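Local coordinates for uncharacterized protein (Bacteroides cellulosilyticus, PDB 5JVK) that probably hydrolyses O-glycosidic bonds in carbohydrates, as an endo-acting glycoside hydrolase of family 39 built on an eight-stranded parallel barrel, at residues G107-P112 / F374-Q379; R132-L137 / L170-Y175; S286-M291 / V338-W343; I125-F130 / P403-A408; V215-L220 / T252-G257. One frame throughout, in Å; residues are numbered along the deposited sequence.

Interaction 1. Residues G107-P112 / F374-Q379; sequences GVCVHP and FWYDFQ
The Phe374 ring lies flat over Gly107, whose CA stands 4.2 Å from the ring centroid in a CH-pi contact. A side chain on Gly107 would run into this ring. Beside it the strands pair in parallel: Trp375 N donates to Gly107 O, and Cys109 N makes an almost straight bond to Trp375 O (2.7 Å, 177°). Farther along, Phe378 N reaches Cys109 O nearly along the C=O axis, so segment 107-112 stays gripped past the cis peptide between Tyr376 and Asp377. Cys109 packs CB on Tyr376 CD1 at 3.7 Å, while its SG lies at the edge of the same ring. At the outer end His111 NE2 donates in its ring plane to Tyr376 OH (3.1 Å), the rings crossing at about a right angle. Asp377 OD2 comes to the imidazole edge, 3.3 Å from His111 CD2; the like charge of nearby Asp381 would probably raise the proton affinity of Asp377. On the other side Val108 CG2, anti to its backbone N, meets Phe378 CB at 3.8 Å. The contact closes the barrel between its first and last strands, with Phe378 against helix 118-127, Trp375 against helix 350-366, and strands 132-138 and 335-341 flanking the pair.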
# COMPACT_ATOMS: atom_id res chain seq x y z
N GLY A 107 -3.69 3.03 -0.15
CA GLY A 107 -2.84 3.60 0.89
C GLY A 107 -1.56 2.80 1.04
O GLY A 107 -1.43 1.72 0.45
N VAL A 108 -0.62 3.32 1.83
CA VAL A 108 0.62 2.61 2.14
C VAL A 108 1.13 2.98 3.53
O VAL A 108 1.07 4.14 3.94
CB VAL A 108 1.71 2.88 1.06
CG1 VAL A 108 2.14 4.35 1.05
CG2 VAL A 108 2.91 1.96 1.25
N CYS A 109 1.63 1.98 4.27
CA CYS A 109 2.19 2.20 5.60
C CYS A 109 3.59 2.77 5.47
O CYS A 109 4.42 2.21 4.75
CB CYS A 109 2.20 0.90 6.41
SG CYS A 109 0.55 0.32 6.83
N VAL A 110 3.86 3.87 6.17
CA VAL A 110 5.11 4.61 6.05
C VAL A 110 5.74 4.84 7.42
O VAL A 110 5.17 5.54 8.27
CB VAL A 110 4.89 5.99 5.37
CG1 VAL A 110 6.23 6.66 5.08
CG2 VAL A 110 4.09 5.83 4.08
N HIS A 111 6.91 4.26 7.63
CA HIS A 111 7.74 4.56 8.80
C HIS A 111 8.59 5.80 8.49
O HIS A 111 8.75 6.15 7.32
CB HIS A 111 8.65 3.38 9.14
CG HIS A 111 7.90 2.12 9.44
ND1 HIS A 111 7.10 1.97 10.55
CD2 HIS A 111 7.82 0.95 8.77
CE1 HIS A 111 6.57 0.76 10.56
NE2 HIS A 111 6.99 0.12 9.48
N PRO A 112 9.12 6.48 9.54
CA PRO A 112 10.00 7.63 9.30
C PRO A 112 11.20 7.28 8.41
O PRO A 112 11.80 6.22 8.59
CB PRO A 112 10.47 8.00 10.71
CG PRO A 112 9.39 7.53 11.61
CD PRO A 112 8.87 6.27 10.98
N PHE A 374 -4.35 -0.26 2.95
CA PHE A 374 -2.99 0.23 3.17
C PHE A 374 -1.95 -0.88 3.06
O PHE A 374 -1.96 -1.82 3.86
CB PHE A 374 -2.88 0.90 4.54
CG PHE A 374 -3.65 2.17 4.67
CD1 PHE A 374 -3.00 3.40 4.67
CD2 PHE A 374 -5.04 2.15 4.80
CE1 PHE A 374 -3.72 4.58 4.80
CE2 PHE A 374 -5.76 3.33 4.92
CZ PHE A 374 -5.10 4.55 4.92
N TRP A 375 -1.07 -0.78 2.06
CA TRP A 375 0.00 -1.75 1.89
C TRP A 375 1.03 -1.62 3.01
O TRP A 375 1.49 -0.51 3.29
CB TRP A 375 0.70 -1.56 0.54
CG TRP A 375 1.86 -2.49 0.34
CD1 TRP A 375 3.17 -2.26 0.67
CD2 TRP A 375 1.82 -3.81 -0.21
NE1 TRP A 375 3.94 -3.35 0.35
CE2 TRP A 375 3.13 -4.31 -0.20
CE3 TRP A 375 0.79 -4.61 -0.72
CZ2 TRP A 375 3.45 -5.58 -0.68
CZ3 TRP A 375 1.10 -5.87 -1.20
CH2 TRP A 375 2.43 -6.34 -1.18
N TYR A 376 1.38 -2.74 3.63
CA TYR A 376 2.50 -2.79 4.57
C TYR A 376 3.70 -3.41 3.86
O TYR A 376 3.62 -4.56 3.44
CB TYR A 376 2.16 -3.61 5.83
CG TYR A 376 3.24 -3.44 6.87
CD1 TYR A 376 3.20 -2.38 7.77
CD2 TYR A 376 4.34 -4.30 6.92
CE1 TYR A 376 4.20 -2.19 8.71
CE2 TYR A 376 5.35 -4.13 7.86
CZ TYR A 376 5.27 -3.07 8.75
OH TYR A 376 6.27 -2.89 9.68
N ASP A 377 4.81 -2.69 3.68
CA ASP A 377 4.96 -1.25 3.94
C ASP A 377 5.76 -0.62 2.78
O ASP A 377 6.09 -1.31 1.81
CB ASP A 377 5.61 -0.99 5.32
CG ASP A 377 6.99 -1.63 5.48
OD1 ASP A 377 7.48 -2.33 4.57
OD2 ASP A 377 7.58 -1.44 6.56
N PHE A 378 6.04 0.68 2.87
CA PHE A 378 6.64 1.40 1.74
C PHE A 378 8.09 1.02 1.49
O PHE A 378 8.46 0.71 0.36
CB PHE A 378 6.52 2.91 1.92
CG PHE A 378 6.94 3.68 0.70
CD1 PHE A 378 8.07 4.48 0.71
CD2 PHE A 378 6.23 3.54 -0.49
CE1 PHE A 378 8.46 5.17 -0.42
CE2 PHE A 378 6.61 4.23 -1.63
CZ PHE A 378 7.73 5.04 -1.60
N GLN A 379 8.90 1.05 2.54
CA GLN A 379 10.33 0.79 2.43
C GLN A 379 10.73 -0.39 3.31
O GLN A 379 10.18 -0.57 4.40
CB GLN A 379 11.13 2.04 2.84
CG GLN A 379 12.64 1.89 2.66
CD GLN A 379 13.38 3.21 2.62
OE1 GLN A 379 12.97 4.19 3.24
NE2 GLN A 379 14.48 3.24 1.88
O HOH W 1 8.16 2.34 5.15

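Interaction 2. Residues R132-L137 / L170-Y175. With GOL (glycerol), chain G.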
# COMPACT_ATOMS: atom_id res chain seq x y z
N ARG A 132 -3.19 7.80 0.22
CA ARG A 132 -3.24 7.73 1.68
C ARG A 132 -1.93 7.17 2.23
O ARG A 132 -1.26 6.38 1.56
CB ARG A 132 -4.39 6.83 2.14
CG ARG A 132 -5.77 7.32 1.74
CD ARG A 132 -6.83 6.33 2.19
NE ARG A 132 -8.17 6.68 1.72
CZ ARG A 132 -8.96 7.61 2.26
NH1 ARG A 132 -8.58 8.34 3.30
NH2 ARG A 132 -10.17 7.82 1.73
N ILE A 133 -1.57 7.59 3.44
CA ILE A 133 -0.46 6.99 4.17
C ILE A 133 -0.86 6.73 5.62
O ILE A 133 -1.70 7.43 6.17
CB ILE A 133 0.84 7.84 4.12
CG1 ILE A 133 0.64 9.24 4.73
CG2 ILE A 133 1.36 7.91 2.69
CD1 ILE A 133 1.01 9.37 6.19
N ARG A 134 -0.27 5.69 6.20
CA ARG A 134 -0.49 5.34 7.60
C ARG A 134 0.83 5.41 8.34
O ARG A 134 1.85 4.91 7.85
CB ARG A 134 -1.08 3.93 7.71
CG ARG A 134 -1.35 3.47 9.14
CD ARG A 134 -2.08 2.14 9.11
NE ARG A 134 -2.40 1.61 10.44
CZ ARG A 134 -1.69 0.70 11.12
NH1 ARG A 134 -0.56 0.19 10.65
NH2 ARG A 134 -2.13 0.31 12.31
N THR A 135 0.82 6.03 9.52
CA THR A 135 2.00 6.04 10.38
C THR A 135 1.62 6.15 11.86
O THR A 135 0.49 6.50 12.21
CB THR A 135 3.00 7.13 9.98
OG1 THR A 135 4.25 6.90 10.63
CG2 THR A 135 2.49 8.53 10.32
N ASP A 136 2.59 5.84 12.71
CA ASP A 136 2.37 5.72 14.15
C ASP A 136 2.45 7.06 14.86
O ASP A 136 3.12 7.99 14.39
CB ASP A 136 3.40 4.78 14.77
CG ASP A 136 3.31 3.38 14.23
OD1 ASP A 136 2.44 2.61 14.70
OD2 ASP A 136 4.11 3.05 13.32
N LEU A 137 1.77 7.14 15.99
CA LEU A 137 1.93 8.22 16.93
C LEU A 137 1.87 7.62 18.33
O LEU A 137 0.86 7.03 18.71
CB LEU A 137 0.85 9.28 16.73
CG LEU A 137 0.95 10.60 17.52
CD1 LEU A 137 0.55 10.42 18.98
CD2 LEU A 137 2.34 11.20 17.41
N LEU A 170 -3.50 8.93 7.62
CA LEU A 170 -4.21 8.20 8.67
C LEU A 170 -3.21 7.93 9.78
O LEU A 170 -2.10 7.49 9.51
CB LEU A 170 -4.78 6.90 8.11
CG LEU A 170 -5.63 5.99 9.02
CD1 LEU A 170 -6.69 5.26 8.20
CD2 LEU A 170 -4.79 4.99 9.80
N ILE A 171 -3.60 8.18 11.04
CA ILE A 171 -2.67 8.09 12.17
C ILE A 171 -3.14 7.04 13.18
O ILE A 171 -4.27 7.12 13.68
CB ILE A 171 -2.51 9.46 12.89
CG1 ILE A 171 -2.05 10.54 11.90
CG2 ILE A 171 -1.54 9.36 14.07
CD1 ILE A 171 -0.65 10.37 11.35
N VAL A 172 -2.27 6.07 13.47
CA VAL A 172 -2.56 5.05 14.48
C VAL A 172 -1.94 5.48 15.82
O VAL A 172 -0.72 5.58 15.96
CB VAL A 172 -2.15 3.61 14.04
CG1 VAL A 172 -0.65 3.44 13.84
CG2 VAL A 172 -2.67 2.58 15.04
N PHE A 173 -2.82 5.75 16.79
CA PHE A 173 -2.45 6.29 18.10
C PHE A 173 -2.44 5.17 19.14
O PHE A 173 -3.43 4.46 19.27
CB PHE A 173 -3.46 7.36 18.52
CG PHE A 173 -3.17 7.98 19.86
CD1 PHE A 173 -2.33 9.06 19.96
CD2 PHE A 173 -3.76 7.48 21.02
CE1 PHE A 173 -2.05 9.65 21.19
CE2 PHE A 173 -3.49 8.06 22.26
CZ PHE A 173 -2.63 9.14 22.34
N GLY A 174 -1.35 5.04 19.89
CA GLY A 174 -1.34 4.09 21.00
C GLY A 174 0.02 3.77 21.60
O GLY A 174 0.90 4.63 21.65
N TYR A 175 0.16 2.52 22.03
CA TYR A 175 1.23 2.04 22.92
C TYR A 175 1.20 2.71 24.31
O TYR A 175 0.83 3.87 24.45
CB TYR A 175 2.61 2.13 22.26
CG TYR A 175 2.69 1.39 20.94
CD1 TYR A 175 2.33 0.04 20.84
CD2 TYR A 175 3.13 2.04 19.78
CE1 TYR A 175 2.40 -0.64 19.63
CE2 TYR A 175 3.20 1.37 18.56
CZ TYR A 175 2.84 0.03 18.49
OH TYR A 175 2.91 -0.63 17.29
C1 GOL G . 4.39 -1.87 12.51
O1 GOL G . 3.96 -3.22 12.29
C2 GOL G . 3.25 -1.04 13.10
O2 GOL G . 3.73 -0.25 14.21
C3 GOL G . 2.64 -0.11 12.05
O3 GOL G . 3.52 0.97 11.73
O HOH W 2 0.84 3.36 17.13
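Val172 O is held by two donors, Leu137 N at 2.9 Å and a water at 3.0 Å. The same water donates to Asp136 OD1. Asp136 OD1 also accepts from glycerol O2, and Asp136 OD2 takes glycerol O3 at 2.7 Å; Tyr175 OH bonds to the same glycerol O2. On this face Arg134, with CG anti to its backbone N (chi1 -180°) and extended to NE, runs alongside Leu170, Arg134 CG lying 3.8 Å from Leu170 CD2. Val172 CG1 lies over one face of its guanidinium, toward the rim; the guanidinium nitrogens reach Glu219, Glu340 and Asn222. An alanine at Arg134 would remove the cation that Glu219 and Glu340 share, and would probably let the two carboxylates shift apart and loosen the packing on Val172. On the other face Leu137 CD1 presses on the edge of the Phe173 ring, 3.3 Å from Phe173 CD1, and Thr135, its OG1 bonded to Val110 O, lies beside Ile171. Five backbone bonds join the parallel strands. One face is largely apolar toward helix 153-164, while the other mixes charged groups with Leu170 and Val172 and binds a glycerol, probably from the crystallisation liquor, consistent with the sugar-binding side of a glycosidase barrel.

Interaction 3. Residues S286-M291 / V338-W343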
# COMPACT_ATOMS: atom_id res chain seq x y z
N SER A 286 -10.87 -1.49 11.93
CA SER A 286 -9.80 -1.91 11.03
C SER A 286 -9.43 -3.39 11.17
O SER A 286 -9.58 -3.97 12.25
CB SER A 286 -8.55 -1.05 11.23
OG SER A 286 -8.05 -1.18 12.55
N ILE A 287 -8.95 -3.96 10.07
CA ILE A 287 -8.45 -5.34 10.03
C ILE A 287 -7.06 -5.39 9.40
O ILE A 287 -6.71 -4.54 8.58
CB ILE A 287 -9.40 -6.29 9.26
CG1 ILE A 287 -9.70 -5.77 7.85
CG2 ILE A 287 -10.69 -6.48 10.04
CD1 ILE A 287 -10.14 -6.86 6.90
N HIS A 288 -6.27 -6.39 9.79
CA HIS A 288 -4.95 -6.66 9.22
C HIS A 288 -4.95 -8.06 8.59
O HIS A 288 -4.29 -8.97 9.10
CB HIS A 288 -3.88 -6.58 10.32
CG HIS A 288 -3.57 -5.18 10.79
ND1 HIS A 288 -2.51 -4.91 11.62
CD2 HIS A 288 -4.16 -3.99 10.53
CE1 HIS A 288 -2.47 -3.61 11.87
NE2 HIS A 288 -3.46 -3.03 11.21
N PRO A 289 -5.70 -8.25 7.49
CA PRO A 289 -5.93 -9.60 6.97
C PRO A 289 -4.74 -10.14 6.15
O PRO A 289 -4.83 -10.28 4.93
CB PRO A 289 -7.17 -9.40 6.09
CG PRO A 289 -6.96 -8.05 5.51
CD PRO A 289 -6.34 -7.24 6.62
N TYR A 290 -3.64 -10.45 6.83
CA TYR A 290 -2.45 -10.98 6.18
C TYR A 290 -2.72 -12.40 5.68
O TYR A 290 -3.14 -13.26 6.45
CB TYR A 290 -1.25 -10.98 7.12
CG TYR A 290 -0.59 -9.63 7.31
CD1 TYR A 290 0.40 -9.20 6.44
CD2 TYR A 290 -0.94 -8.79 8.38
CE1 TYR A 290 1.02 -7.97 6.60
CE2 TYR A 290 -0.32 -7.56 8.55
CZ TYR A 290 0.65 -7.15 7.66
OH TYR A 290 1.28 -5.94 7.80
N MET A 291 -2.47 -12.63 4.39
CA MET A 291 -2.62 -13.94 3.76
C MET A 291 -1.29 -14.52 3.28
O MET A 291 -1.27 -15.57 2.64
CB MET A 291 -3.58 -13.83 2.58
CG MET A 291 -4.97 -13.36 2.97
SD MET A 291 -5.83 -12.58 1.60
CE MET A 291 -7.15 -11.76 2.49
N VAL A 338 -8.80 -1.43 5.83
CA VAL A 338 -7.75 -2.45 5.76
C VAL A 338 -6.41 -1.76 6.01
O VAL A 338 -5.66 -1.45 5.08
CB VAL A 338 -7.79 -3.22 4.42
CG1 VAL A 338 -6.78 -4.36 4.41
CG2 VAL A 338 -9.20 -3.74 4.17
N THR A 339 -6.12 -1.50 7.28
CA THR A 339 -5.00 -0.64 7.67
C THR A 339 -3.62 -1.29 7.55
O THR A 339 -2.61 -0.60 7.58
CB THR A 339 -5.19 -0.06 9.09
OG1 THR A 339 -5.29 -1.12 10.05
CG2 THR A 339 -6.44 0.81 9.14
N GLU A 340 -3.57 -2.62 7.42
CA GLU A 340 -2.37 -3.31 6.95
C GLU A 340 -2.73 -4.53 6.11
O GLU A 340 -3.57 -5.34 6.50
CB GLU A 340 -1.48 -3.79 8.11
CG GLU A 340 -0.84 -2.70 8.96
CD GLU A 340 0.12 -3.24 10.00
OE1 GLU A 340 0.54 -4.42 9.92
OE2 GLU A 340 0.46 -2.48 10.93
N ILE A 341 -2.10 -4.64 4.95
CA ILE A 341 -2.06 -5.90 4.21
C ILE A 341 -0.77 -5.89 3.39
O ILE A 341 -0.36 -4.85 2.89
CB ILE A 341 -3.32 -6.10 3.33
CG1 ILE A 341 -3.30 -7.50 2.69
CG2 ILE A 341 -3.44 -5.02 2.26
CD1 ILE A 341 -4.61 -7.88 2.03
N GLY A 342 -0.12 -7.04 3.28
CA GLY A 342 1.13 -7.12 2.54
C GLY A 342 1.75 -8.49 2.45
O GLY A 342 1.34 -9.42 3.15
N TRP A 343 2.72 -8.60 1.55
CA TRP A 343 3.54 -9.79 1.37
C TRP A 343 5.00 -9.35 1.39
O TRP A 343 5.30 -8.20 1.06
CB TRP A 343 3.21 -10.47 0.04
CG TRP A 343 1.87 -11.15 0.01
CD1 TRP A 343 1.63 -12.48 0.14
CD2 TRP A 343 0.59 -10.54 -0.17
NE1 TRP A 343 0.29 -12.75 0.05
CE2 TRP A 343 -0.38 -11.57 -0.14
CE3 TRP A 343 0.16 -9.22 -0.36
CZ2 TRP A 343 -1.74 -11.32 -0.28
CZ3 TRP A 343 -1.19 -8.97 -0.50
CH2 TRP A 343 -2.13 -10.02 -0.46
O HOH W 3 -1.22 -10.63 2.83
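The backbones run parallel but come apart: between residues 286-291 and 338-343 one weak backbone bond is left, Thr339 N to Ile287 O (3.4 Å, 124°), and Pro289 then centres an inverse gamma turn. Side chains carry the contact instead. His288 NE2 donates in its ring plane to Thr339 OG1 at 2.9 Å, while ND1 is bonded to Glu223; the carboxylates of Glu223 and of Glu340 over the face would tend to favour a protonated imidazole. Glu340 lies across that face: its CB sits over the ring centre, and its carboxylate stacks at 21° to the ring, with Glu340 CD 3.2 Å from His288 CE1. Tyr290 OH donates to Glu340 OE1 at 2.7 Å, approaching from above the carboxylate plane. Since Glu340 OE2 pairs with Arg134, both oxygens are held and the group's rotation is fixed; these donors would be expected to stabilise its charge. A water joins Met291 N to Gly342 O. Behind, Pro289 CD packs on Val338 CG1 at 3.7 Å. A glutamate at the end of the seventh barrel strand, gripped by a tyrosine that follows the sixth, is the arrangement of the nucleophile in clan GH-A glycosidases, a role consistent with Glu340.

Interaction 4. Residues I125-F130 / P403-A408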
# COMPACT_ATOMS: atom_id res chain seq x y z
N ILE A 125 6.40 8.06 -2.86
CA ILE A 125 5.05 7.59 -2.54
C ILE A 125 4.04 8.08 -3.58
O ILE A 125 3.16 7.31 -3.99
CB ILE A 125 4.60 8.01 -1.11
CG1 ILE A 125 5.44 7.28 -0.06
CG2 ILE A 125 3.12 7.71 -0.88
CD1 ILE A 125 5.46 7.94 1.31
N ARG A 126 4.16 9.34 -4.00
CA ARG A 126 3.28 9.93 -5.01
C ARG A 126 3.33 9.20 -6.36
O ARG A 126 2.29 8.90 -6.94
CB ARG A 126 3.60 11.43 -5.21
CG ARG A 126 2.90 12.11 -6.39
CD ARG A 126 1.39 12.06 -6.29
NE ARG A 126 0.75 12.66 -7.47
CZ ARG A 126 0.65 12.08 -8.67
NH1 ARG A 126 1.13 10.86 -8.91
NH2 ARG A 126 0.04 12.74 -9.66
N MET A 127 4.54 8.93 -6.83
CA MET A 127 4.73 8.26 -8.13
C MET A 127 4.30 6.78 -8.14
O MET A 127 4.12 6.20 -9.21
CB MET A 127 6.19 8.40 -8.60
CG MET A 127 6.57 9.82 -8.97
SD MET A 127 8.24 9.97 -9.66
CE MET A 127 9.24 9.63 -8.20
N ALA A 128 4.15 6.18 -6.96
CA ALA A 128 3.55 4.84 -6.82
C ALA A 128 2.02 4.85 -6.94
O ALA A 128 1.41 3.78 -7.06
CB ALA A 128 3.97 4.21 -5.50
N GLY A 129 1.41 6.03 -6.87
CA GLY A 129 -0.03 6.21 -7.10
C GLY A 129 -0.89 6.29 -5.85
O GLY A 129 -2.11 6.39 -5.95
N PHE A 130 -0.27 6.26 -4.67
CA PHE A 130 -1.02 6.25 -3.41
C PHE A 130 -1.61 7.63 -3.08
O PHE A 130 -1.00 8.66 -3.38
CB PHE A 130 -0.11 5.80 -2.25
CG PHE A 130 0.41 4.40 -2.40
CD1 PHE A 130 -0.41 3.30 -2.18
CD2 PHE A 130 1.74 4.18 -2.76
CE1 PHE A 130 0.07 2.01 -2.31
CE2 PHE A 130 2.24 2.89 -2.89
CZ PHE A 130 1.40 1.80 -2.66
N PRO A 403 10.33 -4.78 -7.77
CA PRO A 403 9.25 -4.93 -8.76
C PRO A 403 7.85 -4.53 -8.28
O PRO A 403 7.04 -4.06 -9.09
CB PRO A 403 9.29 -6.43 -9.08
CG PRO A 403 10.71 -6.81 -8.87
CD PRO A 403 11.17 -5.99 -7.70
N SER A 404 7.57 -4.72 -6.99
CA SER A 404 6.28 -4.35 -6.40
C SER A 404 5.96 -2.86 -6.51
O SER A 404 4.78 -2.49 -6.59
CB SER A 404 6.21 -4.80 -4.94
OG SER A 404 7.29 -4.26 -4.20
N TYR A 405 6.99 -2.02 -6.51
CA TYR A 405 6.81 -0.59 -6.75
C TYR A 405 6.23 -0.33 -8.14
O TYR A 405 5.27 0.43 -8.28
CB TYR A 405 8.14 0.16 -6.60
CG TYR A 405 7.97 1.66 -6.70
CD1 TYR A 405 7.91 2.30 -7.94
CD2 TYR A 405 7.83 2.43 -5.55
CE1 TYR A 405 7.74 3.67 -8.03
CE2 TYR A 405 7.66 3.81 -5.63
CZ TYR A 405 7.61 4.42 -6.87
OH TYR A 405 7.43 5.77 -6.96
N GLN A 406 6.84 -0.94 -9.15
CA GLN A 406 6.39 -0.82 -10.54
C GLN A 406 4.95 -1.29 -10.67
O GLN A 406 4.13 -0.61 -11.31
CB GLN A 406 7.29 -1.65 -11.47
CG GLN A 406 7.06 -1.42 -12.96
CD GLN A 406 7.75 -0.18 -13.50
OE1 GLN A 406 8.71 0.32 -12.92
NE2 GLN A 406 7.26 0.32 -14.63
N ALA A 407 4.64 -2.44 -10.08
CA ALA A 407 3.28 -3.00 -10.10
C ALA A 407 2.25 -2.07 -9.47
O ALA A 407 1.13 -1.98 -9.96
CB ALA A 407 3.26 -4.36 -9.42
N ALA A 408 2.63 -1.40 -8.38
CA ALA A 408 1.76 -0.43 -7.70
C ALA A 408 1.45 0.79 -8.57
O ALA A 408 0.29 1.21 -8.66
CB ALA A 408 2.39 0.01 -6.38
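The tight part of this small contact is the tip of Tyr405, which reaches across from helix 403-415 with CG anti to its backbone N (chi1 -174°). Its OH lies 3.3 Å from Met127 CB at the last turn of helix 118-127; Met127, partly exposed, touches the hydroxyl with CB alone. The hydroxyl also stands 3.3 Å from Ala128 N, but the angle there is poor; its hydrogen bond goes to Leu124 O, one residue before the segment. Just behind the hydroxyl, Ala128 CB rests 3.7 Å from Tyr405 CE2, so the small methyl lets the phenol lie close against the helix end. The chain then turns through Gly129, whose positive phi (99°) completes a Schellman motif. Side-chain packing in the other part is looser: Ala408 CB stands 4.0 Å from Ala128 O and 4.2 Å from Phe130 CZ. Ala128 O and Ala408 O nevertheless come within 3.2 Å of each other there, as two acceptors that do not bond. Helix 403-415, the last of the barrel, sits here between the end of the first helix and helix 350-366, which Ala407 and Ala408 touch; Phe130 turns in to strand 106-109, and Tyr405 meets Val94 of strand 83-94 in the neighbouring sheet.

Interaction 5. Residues V215-L220 / T252-G257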
# COMPACT_ATOMS: atom_id res chain seq x y z
N VAL A 215 -5.93 15.85 9.50
CA VAL A 215 -6.00 14.40 9.71
C VAL A 215 -7.43 14.02 10.09
O VAL A 215 -7.88 14.30 11.20
CB VAL A 215 -5.03 13.97 10.84
CG1 VAL A 215 -5.09 12.46 11.06
CG2 VAL A 215 -3.60 14.41 10.51
N THR A 216 -8.15 13.39 9.15
CA THR A 216 -9.55 12.99 9.35
C THR A 216 -9.74 11.51 9.72
O THR A 216 -10.87 11.09 9.97
CB THR A 216 -10.39 13.31 8.09
OG1 THR A 216 -9.73 12.80 6.93
CG2 THR A 216 -10.58 14.81 7.94
N GLU A 217 -8.65 10.73 9.75
CA GLU A 217 -8.71 9.31 10.09
C GLU A 217 -7.75 9.00 11.24
O GLU A 217 -6.53 9.14 11.09
CB GLU A 217 -8.35 8.44 8.88
CG GLU A 217 -9.39 8.42 7.77
CD GLU A 217 -9.33 9.64 6.86
OE1 GLU A 217 -8.24 9.96 6.35
OE2 GLU A 217 -10.38 10.28 6.65
N TRP A 218 -8.31 8.57 12.37
CA TRP A 218 -7.54 8.25 13.58
C TRP A 218 -7.86 6.83 14.01
O TRP A 218 -9.03 6.49 14.22
CB TRP A 218 -7.89 9.22 14.70
CG TRP A 218 -7.43 10.63 14.44
CD1 TRP A 218 -8.15 11.63 13.84
CD2 TRP A 218 -6.16 11.20 14.79
NE1 TRP A 218 -7.41 12.78 13.79
CE2 TRP A 218 -6.18 12.55 14.36
CE3 TRP A 218 -5.01 10.71 15.41
CZ2 TRP A 218 -5.09 13.41 14.54
CZ3 TRP A 218 -3.92 11.56 15.59
CH2 TRP A 218 -3.97 12.90 15.16
N GLU A 219 -6.82 6.01 14.17
CA GLU A 219 -6.96 4.59 14.50
C GLU A 219 -6.49 4.38 15.94
O GLU A 219 -5.35 4.70 16.27
CB GLU A 219 -6.13 3.74 13.53
CG GLU A 219 -6.34 2.23 13.65
CD GLU A 219 -5.51 1.44 12.65
OE1 GLU A 219 -4.53 1.98 12.10
OE2 GLU A 219 -5.84 0.26 12.40
N LEU A 220 -7.37 3.85 16.78
CA LEU A 220 -7.06 3.66 18.20
C LEU A 220 -6.32 2.34 18.41
O LEU A 220 -6.92 1.26 18.38
CB LEU A 220 -8.34 3.75 19.04
CG LEU A 220 -8.26 3.86 20.58
CD1 LEU A 220 -7.73 2.58 21.22
CD2 LEU A 220 -7.42 5.06 21.01
N THR A 252 -13.11 10.31 11.36
CA THR A 252 -13.54 8.92 11.45
C THR A 252 -12.67 8.25 12.51
O THR A 252 -11.47 8.03 12.28
CB THR A 252 -13.40 8.21 10.09
OG1 THR A 252 -14.07 8.98 9.09
CG2 THR A 252 -14.02 6.82 10.13
N LEU A 253 -13.25 7.98 13.67
CA LEU A 253 -12.57 7.25 14.74
C LEU A 253 -12.64 5.76 14.44
O LEU A 253 -13.73 5.19 14.35
CB LEU A 253 -13.21 7.56 16.10
CG LEU A 253 -12.48 7.14 17.39
CD1 LEU A 253 -12.55 5.64 17.66
CD2 LEU A 253 -11.03 7.62 17.39
N ILE A 254 -11.46 5.14 14.29
CA ILE A 254 -11.34 3.75 13.84
C ILE A 254 -10.85 2.85 14.98
O ILE A 254 -9.75 3.05 15.50
CB ILE A 254 -10.39 3.65 12.62
CG1 ILE A 254 -10.92 4.51 11.46
CG2 ILE A 254 -10.23 2.20 12.18
CD1 ILE A 254 -9.89 4.81 10.39
N SER A 255 -11.66 1.85 15.34
CA SER A 255 -11.32 0.90 16.41
C SER A 255 -10.73 -0.40 15.86
O SER A 255 -10.57 -0.55 14.64
CB SER A 255 -12.58 0.57 17.20
OG SER A 255 -13.49 -0.15 16.39
N GLY A 256 -10.40 -1.33 16.75
CA GLY A 256 -9.89 -2.65 16.37
C GLY A 256 -8.39 -2.67 16.29
O GLY A 256 -7.73 -3.43 17.01
N GLY A 257 -7.83 -1.86 15.39
CA GLY A 257 -6.40 -1.80 15.18
C GLY A 257 -5.83 -3.04 14.53
O GLY A 257 -4.64 -3.33 14.68
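Four backbone bonds in parallel register form the first shell. Thr252 N donates to Thr216 O at 2.7 Å, Trp218 N to Thr252 O, Ile254 N to Trp218 O and Leu220 N to Ile254 O, the last two at 2.8 Å and nearly along their C=O axes. On one face Glu219, fully extended with CG anti to its backbone N (chi1 -172°), crosses Ile254 obliquely, Glu219 CG standing 4.2 Å from Ile254 CG2. Its carboxylate oxygen OE2 ends 3.5 Å from Gly257 CA, beside a turn that runs through positive phi. A second shell fixes this carboxylate: OE1 pairs with Arg134, and OE2 receives the hydroxyls of Ser286 and Thr339. An alanine at Glu219 would remove the carboxylate that these three share, and would probably leave Arg134 and the two hydroxyls less well fixed. Thr216 OG1 donates to Glu217 OE2 at 2.6 Å, and Val215 CG1 lies over one face of the Trp218 indole. The strands are the fourth and fifth of the barrel, joined through helix 229-247 as a beta-alpha-beta unit; Leu220 and Leu253 pack on that helix and Trp218 on helix 194-211, while strand 168-174 lies beside strand 217-220 and strand 284-287 beside strand 252-255.

Overall arrangement
Interactions 1, 2, 3 and 5 are strand pairs of one barrel, and interaction 4 packs its first and last helices outside, its centre about 25 Å from that of interaction 5. The polar interior joins the contacts: Arg134 NE of interaction 2 meets Glu219 OE1 of interaction 5 at 2.7 Å, and Arg134 NH1 meets Glu340 OE2 of interaction 3 at 2.9 Å. Glu219 OE2 links interaction 5 to interaction 3. The glycerol held in interaction 2, probably from the crystallisation liquor, also lies about 3 Å (nearest atoms) from His111 of interaction 1 and from Glu340, and may mark the substrate pocket. Interaction 4 touches interaction 1 through Phe130 and Ile125.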